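Local coordinates for putative SnoaL-like polyketide cyclase (Jannaschia sp., PDB 3KKG), which is of unconfirmed function but, as a SnoaL-like protein of the NTF2 clan, may act as a polyketide cyclase, at residues V12-D20 with D31-P39; D83-A94 with M108-L119. All coordinates share one frame; numbering follows the deposited sequence.

Interaction 1: residues V12-D20 with D31-P39; sequences VETVLRLFD and DVWRETMTP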
loop_
_atom_site.group_PDB
_atom_site.type_symbol
_atom_site.label_atom_id
_atom_site.label_comp_id
_atom_site.label_asym_id
_atom_site.label_seq_id
_atom_site.Cartn_x
_atom_site.Cartn_y
_atom_site.Cartn_z
ATOM N N VAL A 12 -4.563 -8.668 -15.715
ATOM C CA VAL A 12 -3.679 -9.354 -14.761
ATOM C C VAL A 12 -2.453 -9.955 -15.435
ATOM O O VAL A 12 -1.320 -9.861 -14.943
ATOM C CB VAL A 12 -4.459 -10.405 -13.927
ATOM C CG1 VAL A 12 -3.486 -11.276 -13.120
ATOM C CG2 VAL A 12 -5.433 -9.683 -12.944
ATOM N N GLU A 13 -2.718 -10.635 -16.541
ATOM C CA GLU A 13 -1.605 -11.252 -17.264
ATOM C C GLU A 13 -0.556 -10.209 -17.665
ATOM O O GLU A 13 0.680 -10.400 -17.508
ATOM C CB GLU A 13 -2.117 -12.035 -18.472
ATOM C CG GLU A 13 -2.957 -13.285 -18.085
ATOM C CD GLU A 13 -3.469 -14.074 -19.297
ATOM O OE1 GLU A 13 -2.805 -14.020 -20.352
ATOM O OE2 GLU A 13 -4.467 -14.804 -19.162
ATOM N N THR A 14 -1.027 -9.101 -18.192
ATOM C CA THR A 14 -0.140 -8.009 -18.595
ATOM C C THR A 14 0.640 -7.455 -17.406
ATOM O O THR A 14 1.874 -7.298 -17.493
ATOM C CB THR A 14 -0.946 -6.933 -19.322
ATOM O OG1 THR A 14 -1.421 -7.489 -20.557
ATOM C CG2 THR A 14 -0.134 -5.615 -19.555
ATOM N N VAL A 15 -0.039 -7.176 -16.301
ATOM C CA VAL A 15 0.649 -6.646 -15.131
ATOM C C VAL A 15 1.654 -7.618 -14.522
ATOM O O VAL A 15 2.762 -7.244 -14.108
ATOM C CB VAL A 15 -0.372 -6.201 -14.053
ATOM C CG1 VAL A 15 0.301 -6.082 -12.731
ATOM C CG2 VAL A 15 -1.070 -4.925 -14.522
ATOM N N LEU A 16 1.295 -8.904 -14.489
ATOM C CA LEU A 16 2.178 -9.863 -13.837
ATOM C C LEU A 16 3.542 -10.025 -14.560
ATOM O O LEU A 16 4.544 -10.425 -13.943
ATOM C CB LEU A 16 1.493 -11.204 -13.576
ATOM C CG LEU A 16 0.572 -11.217 -12.368
ATOM C CD1 LEU A 16 -0.187 -12.566 -12.301
ATOM C CD2 LEU A 16 1.329 -10.920 -11.075
ATOM N N ARG A 17 3.585 -9.704 -15.850
ATOM C CA ARG A 17 4.861 -9.704 -16.575
ATOM C C ARG A 17 5.854 -8.760 -15.935
ATOM O O ARG A 17 7.060 -9.020 -15.958
ATOM C CB ARG A 17 4.669 -9.319 -18.038
ATOM C CG ARG A 17 3.827 -10.253 -18.818
ATOM C CD ARG A 17 3.806 -9.940 -20.313
ATOM N NE ARG A 17 5.151 -10.042 -20.889
ATOM C CZ ARG A 17 5.658 -9.226 -21.808
ATOM N NH1 ARG A 17 4.960 -8.208 -22.300
ATOM N NH2 ARG A 17 6.889 -9.445 -22.257
ATOM N N LEU A 18 5.359 -7.695 -15.284
ATOM C CA LEU A 18 6.234 -6.726 -14.652
ATOM C C LEU A 18 6.924 -7.256 -13.403
ATOM O O LEU A 18 7.851 -6.646 -12.897
ATOM C CB LEU A 18 5.441 -5.470 -14.291
ATOM C CG LEU A 18 4.771 -4.751 -15.471
ATOM C CD1 LEU A 18 3.833 -3.641 -15.031
ATOM C CD2 LEU A 18 5.891 -4.221 -16.449
ATOM N N PHE A 19 6.489 -8.412 -12.930
ATOM C CA PHE A 19 7.055 -9.052 -11.761
ATOM C C PHE A 19 7.978 -10.225 -12.132
ATOM O O PHE A 19 8.499 -10.882 -11.235
ATOM C CB PHE A 19 5.967 -9.493 -10.774
ATOM C CG PHE A 19 5.224 -8.306 -10.193
ATOM C CD1 PHE A 19 4.194 -7.699 -10.895
ATOM C CD2 PHE A 19 5.685 -7.723 -9.039
ATOM C CE1 PHE A 19 3.582 -6.577 -10.378
ATOM C CE2 PHE A 19 5.046 -6.585 -8.507
ATOM C CZ PHE A 19 4.023 -6.020 -9.208
ATOM N N ASP A 20 8.154 -10.452 -13.435
ATOM C CA ASP A 20 9.021 -11.529 -13.949
ATOM C C ASP A 20 9.942 -10.915 -14.993
ATOM O O ASP A 20 10.992 -10.353 -14.642
ATOM C CB ASP A 20 8.154 -12.699 -14.461
ATOM C CG ASP A 20 8.974 -13.821 -15.035
ATOM O OD1 ASP A 20 10.076 -14.032 -14.538
ATOM O OD2 ASP A 20 8.394 -14.516 -15.883
ATOM N N ASP A 31 12.515 -2.983 -21.894
ATOM C CA ASP A 31 11.736 -3.211 -23.089
ATOM C C ASP A 31 10.369 -3.777 -22.749
ATOM O O ASP A 31 9.397 -3.479 -23.441
ATOM C CB ASP A 31 12.497 -4.092 -24.071
ATOM C CG ASP A 31 13.674 -3.367 -24.705
ATOM O OD1 ASP A 31 13.625 -2.110 -24.897
ATOM O OD2 ASP A 31 14.651 -4.064 -25.045
ATOM N N VAL A 32 10.269 -4.524 -21.646
ATOM C CA VAL A 32 8.963 -5.020 -21.188
ATOM C C VAL A 32 8.109 -3.819 -20.717
ATOM O O VAL A 32 6.925 -3.711 -21.009
ATOM C CB VAL A 32 9.073 -6.089 -20.051
ATOM C CG1 VAL A 32 7.666 -6.459 -19.499
ATOM C CG2 VAL A 32 9.819 -7.340 -20.540
ATOM N N TRP A 33 8.721 -2.916 -19.965
ATOM C CA TRP A 33 8.018 -1.697 -19.584
ATOM C C TRP A 33 7.544 -0.911 -20.824
ATOM O O TRP A 33 6.408 -0.452 -20.887
ATOM C CB TRP A 33 8.889 -0.812 -18.695
ATOM C CG TRP A 33 8.948 -1.215 -17.250
ATOM C CD1 TRP A 33 9.085 -2.470 -16.760
ATOM C CD2 TRP A 33 8.880 -0.351 -16.112
ATOM N NE1 TRP A 33 9.078 -2.449 -15.383
ATOM C CE2 TRP A 33 8.958 -1.168 -14.962
ATOM C CE3 TRP A 33 8.736 1.031 -15.939
ATOM C CZ2 TRP A 33 8.929 -0.649 -13.672
ATOM C CZ3 TRP A 33 8.693 1.535 -14.670
ATOM C CH2 TRP A 33 8.821 0.712 -13.562
ATOM N N ARG A 34 8.415 -0.774 -21.821
ATOM C CA ARG A 34 8.051 -0.020 -23.028
ATOM C C ARG A 34 6.905 -0.647 -23.819
ATOM O O ARG A 34 6.123 0.067 -24.431
ATOM C CB ARG A 34 9.264 0.194 -23.925
ATOM C CG ARG A 34 10.302 1.091 -23.290
ATOM C CD ARG A 34 11.503 1.311 -24.172
ATOM N NE ARG A 34 12.508 2.129 -23.480
ATOM C CZ ARG A 34 13.718 1.712 -23.099
ATOM N NH1 ARG A 34 14.151 0.479 -23.339
ATOM N NH2 ARG A 34 14.515 2.550 -22.465
ATOM N N GLU A 35 6.781 -1.969 -23.782
ATOM C CA GLU A 35 5.646 -2.631 -24.434
ATOM C C GLU A 35 4.355 -2.683 -23.611
ATOM O O GLU A 35 3.274 -2.872 -24.152
ATOM C CB GLU A 35 6.028 -4.014 -24.921
ATOM C CG GLU A 35 6.339 -5.086 -23.911
ATOM C CD GLU A 35 6.873 -6.355 -24.614
ATOM O OE1 GLU A 35 6.161 -6.871 -25.500
ATOM O OE2 GLU A 35 8.009 -6.803 -24.321
ATOM N N THR A 36 4.468 -2.478 -22.303
ATOM C CA THR A 36 3.342 -2.605 -21.365
ATOM C C THR A 36 2.692 -1.265 -20.983
ATOM O O THR A 36 1.481 -1.153 -20.787
ATOM C CB THR A 36 3.889 -3.302 -20.076
ATOM O OG1 THR A 36 4.367 -4.609 -20.454
ATOM C CG2 THR A 36 2.799 -3.505 -19.029
HETATM N N MSE A 37 3.549 -0.269 -20.738
HETATM C CA MSE A 37 3.114 1.074 -20.306
HETATM C C MSE A 37 2.877 1.966 -21.530
HETATM O O MSE A 37 3.517 1.796 -22.577
HETATM C CB MSE A 37 4.176 1.752 -19.427
HETATM C CG MSE A 37 4.203 1.356 -17.955
HETATM SE SE MSE A 37 4.814 -0.501 -17.586
HETATM C CE MSE A 37 5.261 -0.259 -15.686
ATOM N N THR A 38 1.995 2.950 -21.353
ATOM C CA THR A 38 1.791 4.009 -22.362
ATOM C C THR A 38 2.919 5.036 -22.240
ATOM O O THR A 38 3.621 5.110 -21.246
ATOM C CB THR A 38 0.453 4.715 -22.154
ATOM O OG1 THR A 38 0.433 5.328 -20.855
ATOM C CG2 THR A 38 -0.697 3.702 -22.298
ATOM N N PRO A 39 3.148 5.813 -23.300
ATOM C CA PRO A 39 4.213 6.830 -23.254
ATOM C C PRO A 39 4.045 7.860 -22.129
ATOM O O PRO A 39 5.030 8.368 -21.585
ATOM C CB PRO A 39 4.110 7.500 -24.630
ATOM C CG PRO A 39 3.367 6.515 -25.462
ATOM C CD PRO A 39 2.458 5.756 -24.604
HETATM O O HOH W 1 3.150 -6.796 -20.021
HETATM O O HOH W 2 8.336 -3.953 -12.623
#
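T14 lies nearest T36 (CA to CA 7.0 Å) and L18 nearest W33 (CA to CA 7.3 Å), so 12-20 runs alongside helix 29-36 in the reverse direction. The buried wedge between them is L18: its CD2 sits 3.7 Å from CD1 of W33, the two side chains crossing at about a right angle, and it also borders CG1 of V32. One turn earlier, T14 CG2 slides past T36 CG2 at 3.7 Å. Each of these methyls stands anti to its own backbone N, leaving the T14 hydroxyl to bond back to Q10 O and that of T36 to V32 O. R17, bent at chi3 (61°), lays its guanidinium face over V32 CG1 and turns an edge to E35. The salt bridge there is long, NH2 to OE2 3.5 Å, with the two planar groups at 90°; E21 takes NE of R17. A water bridges L18 O (2.8 Å) and W33 NE1 (3.2 Å), and that indole nitrogen also bonds to G22 O. L18 also packs on F117 of strand 108-120, while W33 touches helix 54-67 and M127 of strand 123-131.

Interaction 2: residues D83-A94 with M108-L119; sequences DNVVVQARLTGA and MVDVPDVTLFTL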
loop_
_atom_site.group_PDB
_atom_site.type_symbol
_atom_site.label_atom_id
_atom_site.label_comp_id
_atom_site.label_asym_id
_atom_site.label_seq_id
_atom_site.Cartn_x
_atom_site.Cartn_y
_atom_site.Cartn_z
ATOM N N ASP A 83 -10.241 -2.205 -14.684
ATOM C CA ASP A 83 -8.940 -1.700 -15.086
ATOM C C ASP A 83 -7.994 -1.365 -13.893
ATOM O O ASP A 83 -6.987 -0.691 -14.055
ATOM C CB ASP A 83 -9.131 -0.494 -16.017
ATOM C CG ASP A 83 -9.480 -0.895 -17.414
ATOM O OD1 ASP A 83 -9.062 -1.979 -17.891
ATOM O OD2 ASP A 83 -10.159 -0.101 -18.105
ATOM N N ASN A 84 -8.325 -1.860 -12.691
ATOM C CA ASN A 84 -7.482 -1.706 -11.511
ATOM C C ASN A 84 -6.969 -3.044 -11.082
ATOM O O ASN A 84 -7.745 -3.943 -10.850
ATOM C CB ASN A 84 -8.268 -1.119 -10.340
ATOM C CG ASN A 84 -8.766 0.301 -10.651
ATOM O OD1 ASN A 84 -8.036 1.260 -10.474
ATOM N ND2 ASN A 84 -9.941 0.405 -11.202
ATOM N N VAL A 85 -5.623 -3.190 -11.034
ATOM C CA VAL A 85 -4.972 -4.408 -10.598
ATOM C C VAL A 85 -4.082 -4.067 -9.415
ATOM O O VAL A 85 -3.243 -3.141 -9.491
ATOM C CB VAL A 85 -4.122 -5.047 -11.711
ATOM C CG1 VAL A 85 -3.489 -6.304 -11.159
ATOM C CG2 VAL A 85 -4.997 -5.376 -12.931
ATOM N N VAL A 86 -4.231 -4.829 -8.346
ATOM C CA VAL A 86 -3.476 -4.629 -7.119
ATOM C C VAL A 86 -2.669 -5.862 -6.857
ATOM O O VAL A 86 -3.187 -6.975 -6.869
ATOM C CB VAL A 86 -4.439 -4.373 -5.913
ATOM C CG1 VAL A 86 -3.629 -4.179 -4.603
ATOM C CG2 VAL A 86 -5.408 -3.198 -6.228
ATOM N N VAL A 87 -1.363 -5.723 -6.736
ATOM C CA VAL A 87 -0.435 -6.809 -6.520
ATOM C C VAL A 87 0.239 -6.613 -5.179
ATOM O O VAL A 87 0.921 -5.616 -4.976
ATOM C CB VAL A 87 0.606 -6.926 -7.652
ATOM C CG1 VAL A 87 1.538 -8.104 -7.377
ATOM C CG2 VAL A 87 -0.075 -7.072 -9.007
ATOM N N GLN A 88 0.104 -7.558 -4.271
ATOM C CA GLN A 88 0.893 -7.535 -3.037
ATOM C C GLN A 88 2.014 -8.545 -3.178
ATOM O O GLN A 88 1.810 -9.652 -3.699
ATOM C CB GLN A 88 0.049 -7.949 -1.886
ATOM C CG GLN A 88 -1.107 -6.969 -1.533
ATOM C CD GLN A 88 -1.776 -7.375 -0.261
ATOM O OE1 GLN A 88 -1.172 -7.286 0.789
ATOM N NE2 GLN A 88 -2.983 -7.835 -0.348
ATOM N N ALA A 89 3.185 -8.196 -2.664
ATOM C CA ALA A 89 4.344 -9.037 -2.833
ATOM C C ALA A 89 5.205 -8.930 -1.600
ATOM O O ALA A 89 4.920 -8.164 -0.675
ATOM C CB ALA A 89 5.147 -8.696 -4.143
ATOM N N ARG A 90 6.221 -9.783 -1.545
ATOM C CA ARG A 90 7.304 -9.583 -0.592
ATOM C C ARG A 90 8.615 -9.443 -1.321
ATOM O O ARG A 90 8.851 -10.068 -2.342
ATOM C CB ARG A 90 7.362 -10.659 0.458
ATOM C CG ARG A 90 6.178 -10.625 1.423
ATOM C CD ARG A 90 6.427 -11.551 2.596
ATOM N NE ARG A 90 7.405 -10.981 3.542
ATOM C CZ ARG A 90 7.104 -10.090 4.504
ATOM N NH1 ARG A 90 5.849 -9.714 4.682
ATOM N NH2 ARG A 90 8.028 -9.611 5.336
ATOM N N LEU A 91 9.432 -8.561 -0.794
ATOM C CA LEU A 91 10.749 -8.239 -1.344
ATOM C C LEU A 91 11.826 -8.703 -0.383
ATOM O O LEU A 91 11.734 -8.420 0.811
ATOM C CB LEU A 91 10.916 -6.719 -1.463
ATOM C CG LEU A 91 9.896 -6.027 -2.327
ATOM C CD1 LEU A 91 10.159 -4.492 -2.342
ATOM C CD2 LEU A 91 9.887 -6.571 -3.736
ATOM N N THR A 92 12.850 -9.322 -0.951
ATOM C CA THR A 92 14.005 -9.735 -0.173
ATOM C C THR A 92 15.268 -9.444 -0.953
ATOM O O THR A 92 15.394 -9.758 -2.120
ATOM C CB THR A 92 13.973 -11.213 0.214
ATOM O OG1 THR A 92 13.822 -11.992 -0.970
ATOM C CG2 THR A 92 12.821 -11.488 1.181
ATOM N N GLY A 93 16.278 -8.913 -0.255
ATOM C CA GLY A 93 17.594 -8.730 -0.857
ATOM C C GLY A 93 18.424 -7.757 -0.078
ATOM O O GLY A 93 18.007 -7.185 0.900
ATOM N N ALA A 94 19.662 -7.637 -0.539
ATOM C CA ALA A 94 20.681 -6.856 0.142
ATOM C C ALA A 94 20.883 -5.505 -0.504
ATOM O O ALA A 94 20.944 -5.424 -1.735
ATOM C CB ALA A 94 22.011 -7.630 0.134
HETATM N N MSE A 108 20.300 -6.634 4.795
HETATM C CA MSE A 108 19.209 -7.409 4.243
HETATM C C MSE A 108 17.887 -6.775 4.545
HETATM O O MSE A 108 17.678 -6.233 5.635
HETATM C CB MSE A 108 19.232 -8.828 4.827
HETATM C CG MSE A 108 20.455 -9.568 4.473
HETATM SE SE MSE A 108 20.400 -10.171 2.608
HETATM C CE MSE A 108 19.834 -12.052 2.905
ATOM N N VAL A 109 16.992 -6.807 3.568
ATOM C CA VAL A 109 15.629 -6.393 3.856
ATOM C C VAL A 109 14.693 -7.530 3.504
ATOM O O VAL A 109 14.992 -8.377 2.642
ATOM C CB VAL A 109 15.200 -5.091 3.063
ATOM C CG1 VAL A 109 16.220 -4.023 3.309
ATOM C CG2 VAL A 109 14.970 -5.368 1.599
ATOM N N ASP A 110 13.534 -7.536 4.164
ATOM C CA ASP A 110 12.503 -8.558 3.947
ATOM C C ASP A 110 11.196 -7.832 4.305
ATOM O O ASP A 110 10.867 -7.696 5.483
ATOM C CB ASP A 110 12.727 -9.749 4.888
ATOM C CG ASP A 110 11.714 -10.858 4.701
ATOM O OD1 ASP A 110 10.728 -10.672 4.010
ATOM O OD2 ASP A 110 11.989 -11.959 5.252
ATOM N N VAL A 111 10.493 -7.313 3.293
ATOM C CA VAL A 111 9.341 -6.447 3.506
ATOM C C VAL A 111 8.178 -6.770 2.571
ATOM O O VAL A 111 8.407 -7.145 1.428
ATOM C CB VAL A 111 9.700 -4.930 3.373
ATOM C CG1 VAL A 111 10.527 -4.468 4.582
ATOM C CG2 VAL A 111 10.385 -4.631 2.021
ATOM N N PRO A 112 6.962 -6.561 3.043
ATOM C CA PRO A 112 5.787 -6.621 2.159
ATOM C C PRO A 112 5.690 -5.347 1.347
ATOM O O PRO A 112 6.186 -4.280 1.755
ATOM C CB PRO A 112 4.632 -6.770 3.141
ATOM C CG PRO A 112 5.063 -5.875 4.309
ATOM C CD PRO A 112 6.589 -6.094 4.395
ATOM N N ASP A 113 4.967 -5.403 0.244
ATOM C CA ASP A 113 4.683 -4.213 -0.523
ATOM C C ASP A 113 3.338 -4.344 -1.182
ATOM O O ASP A 113 2.670 -5.396 -1.107
ATOM C CB ASP A 113 5.803 -3.871 -1.442
ATOM C CG ASP A 113 5.900 -4.695 -2.668
ATOM O OD1 ASP A 113 5.084 -5.602 -2.902
ATOM O OD2 ASP A 113 6.874 -4.472 -3.440
ATOM N N VAL A 114 2.936 -3.302 -1.860
ATOM C CA VAL A 114 1.695 -3.287 -2.666
ATOM C C VAL A 114 1.875 -2.318 -3.814
ATOM O O VAL A 114 2.405 -1.214 -3.675
ATOM C CB VAL A 114 0.483 -2.945 -1.819
ATOM C CG1 VAL A 114 0.588 -1.598 -1.169
ATOM C CG2 VAL A 114 -0.786 -3.018 -2.712
ATOM N N THR A 115 1.545 -2.773 -5.037
ATOM C CA THR A 115 1.597 -1.976 -6.259
ATOM C C THR A 115 0.200 -1.898 -6.809
ATOM O O THR A 115 -0.444 -2.964 -6.966
ATOM C CB THR A 115 2.609 -2.572 -7.269
ATOM O OG1 THR A 115 3.817 -2.955 -6.555
ATOM C CG2 THR A 115 2.944 -1.612 -8.365
ATOM N N LEU A 116 -0.240 -0.696 -7.141
ATOM C CA LEU A 116 -1.611 -0.454 -7.554
ATOM C C LEU A 116 -1.558 0.081 -8.969
ATOM O O LEU A 116 -1.085 1.221 -9.204
ATOM C CB LEU A 116 -2.258 0.534 -6.576
ATOM C CG LEU A 116 -2.192 0.044 -5.118
ATOM C CD1 LEU A 116 -1.461 1.024 -4.263
ATOM C CD2 LEU A 116 -3.550 -0.218 -4.573
ATOM N N PHE A 117 -2.029 -0.700 -9.930
ATOM C CA PHE A 117 -1.956 -0.356 -11.341
ATOM C C PHE A 117 -3.306 0.102 -11.851
ATOM O O PHE A 117 -4.356 -0.447 -11.453
ATOM C CB PHE A 117 -1.556 -1.613 -12.144
ATOM C CG PHE A 117 -0.164 -2.097 -11.827
ATOM C CD1 PHE A 117 0.917 -1.639 -12.544
ATOM C CD2 PHE A 117 0.059 -3.075 -10.868
ATOM C CE1 PHE A 117 2.204 -2.100 -12.271
ATOM C CE2 PHE A 117 1.352 -3.543 -10.613
ATOM C CZ PHE A 117 2.421 -3.081 -11.350
ATOM N N THR A 118 -3.272 1.051 -12.775
ATOM C CA THR A 118 -4.437 1.418 -13.578
ATOM C C THR A 118 -4.082 1.178 -15.033
ATOM O O THR A 118 -2.971 1.521 -15.488
ATOM C CB THR A 118 -4.788 2.889 -13.380
ATOM O OG1 THR A 118 -4.927 3.132 -11.972
ATOM C CG2 THR A 118 -6.112 3.255 -14.052
ATOM N N LEU A 119 -5.014 0.537 -15.741
ATOM C CA LEU A 119 -4.832 0.276 -17.152
ATOM C C LEU A 119 -5.901 1.010 -17.979
ATOM O O LEU A 119 -6.934 1.418 -17.457
ATOM C CB LEU A 119 -4.887 -1.234 -17.433
ATOM C CG LEU A 119 -3.835 -2.148 -16.786
ATOM C CD1 LEU A 119 -4.314 -2.707 -15.442
ATOM C CD2 LEU A 119 -3.340 -3.257 -17.767
HETATM O O HOH W 3 -5.416 0.480 -8.935
HETATM O O HOH W 4 3.805 -5.352 -5.324
HETATM O O HOH W 5 1.403 -6.353 1.239
HETATM O O HOH W 6 9.820 -12.882 2.852
#
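D113 and A89 form a hydrogen-bonded antiparallel pair, D113 N reaching A89 O at 2.9 Å, in an unbroken register from N84 with T118 to A94 with M108. From CB, which points to the face shared with V87, A89 and L91, the D113 side chain swings back over the neighbouring strand: CG lies between the backbone N and the carbonyl carbon (chi1 77°). OD1 comes within 3.3 Å of A89 CB, and a water held 2.8 Å from OD1 also donates to V87 O and accepts from T115 OG1. OD2 lies 3.5 Å from L91 CD1 and is bonded to the hydroxyl of Y129. With an alanine here, the Y129 hydroxyl and the water would probably lose an acceptor, and a gap would open beside L91. A diethylene glycol, probably from crystallisation, lies about 4 Å from the L91 side chain and may mark a pocket. On the other face R90, in one of two conformers, sends NH2 to D110 OD1 (3.2 Å), while Q88 bonds to R128 of the second subunit. The long, curved strands with one face turned to the helices and the other to a partner subunit are characteristic of the NTF2-like fold.

Interaction 1 comes first along the chain and closes before interaction 2 opens; their centres lie about 14 Å apart, and all four segments are part of the same SnoaL-like domain. They meet directly through 12-20, which lies against the sheet. F117, in strand 108-120, is the main meeting point: V15 CG1 packs 3.5 Å from its CE2 and L18 CD1 3.6 Å from its CE1. F19 reaches the adjoining strand as well, with CZ 3.7 Å from V87 CG1. L18 thus serves both the helix pair and the sheet. Segment 12-20 covers the part of the strand pair around F117 and V87, while D113 and L91 lie farther along the same face, where a pocket may lie.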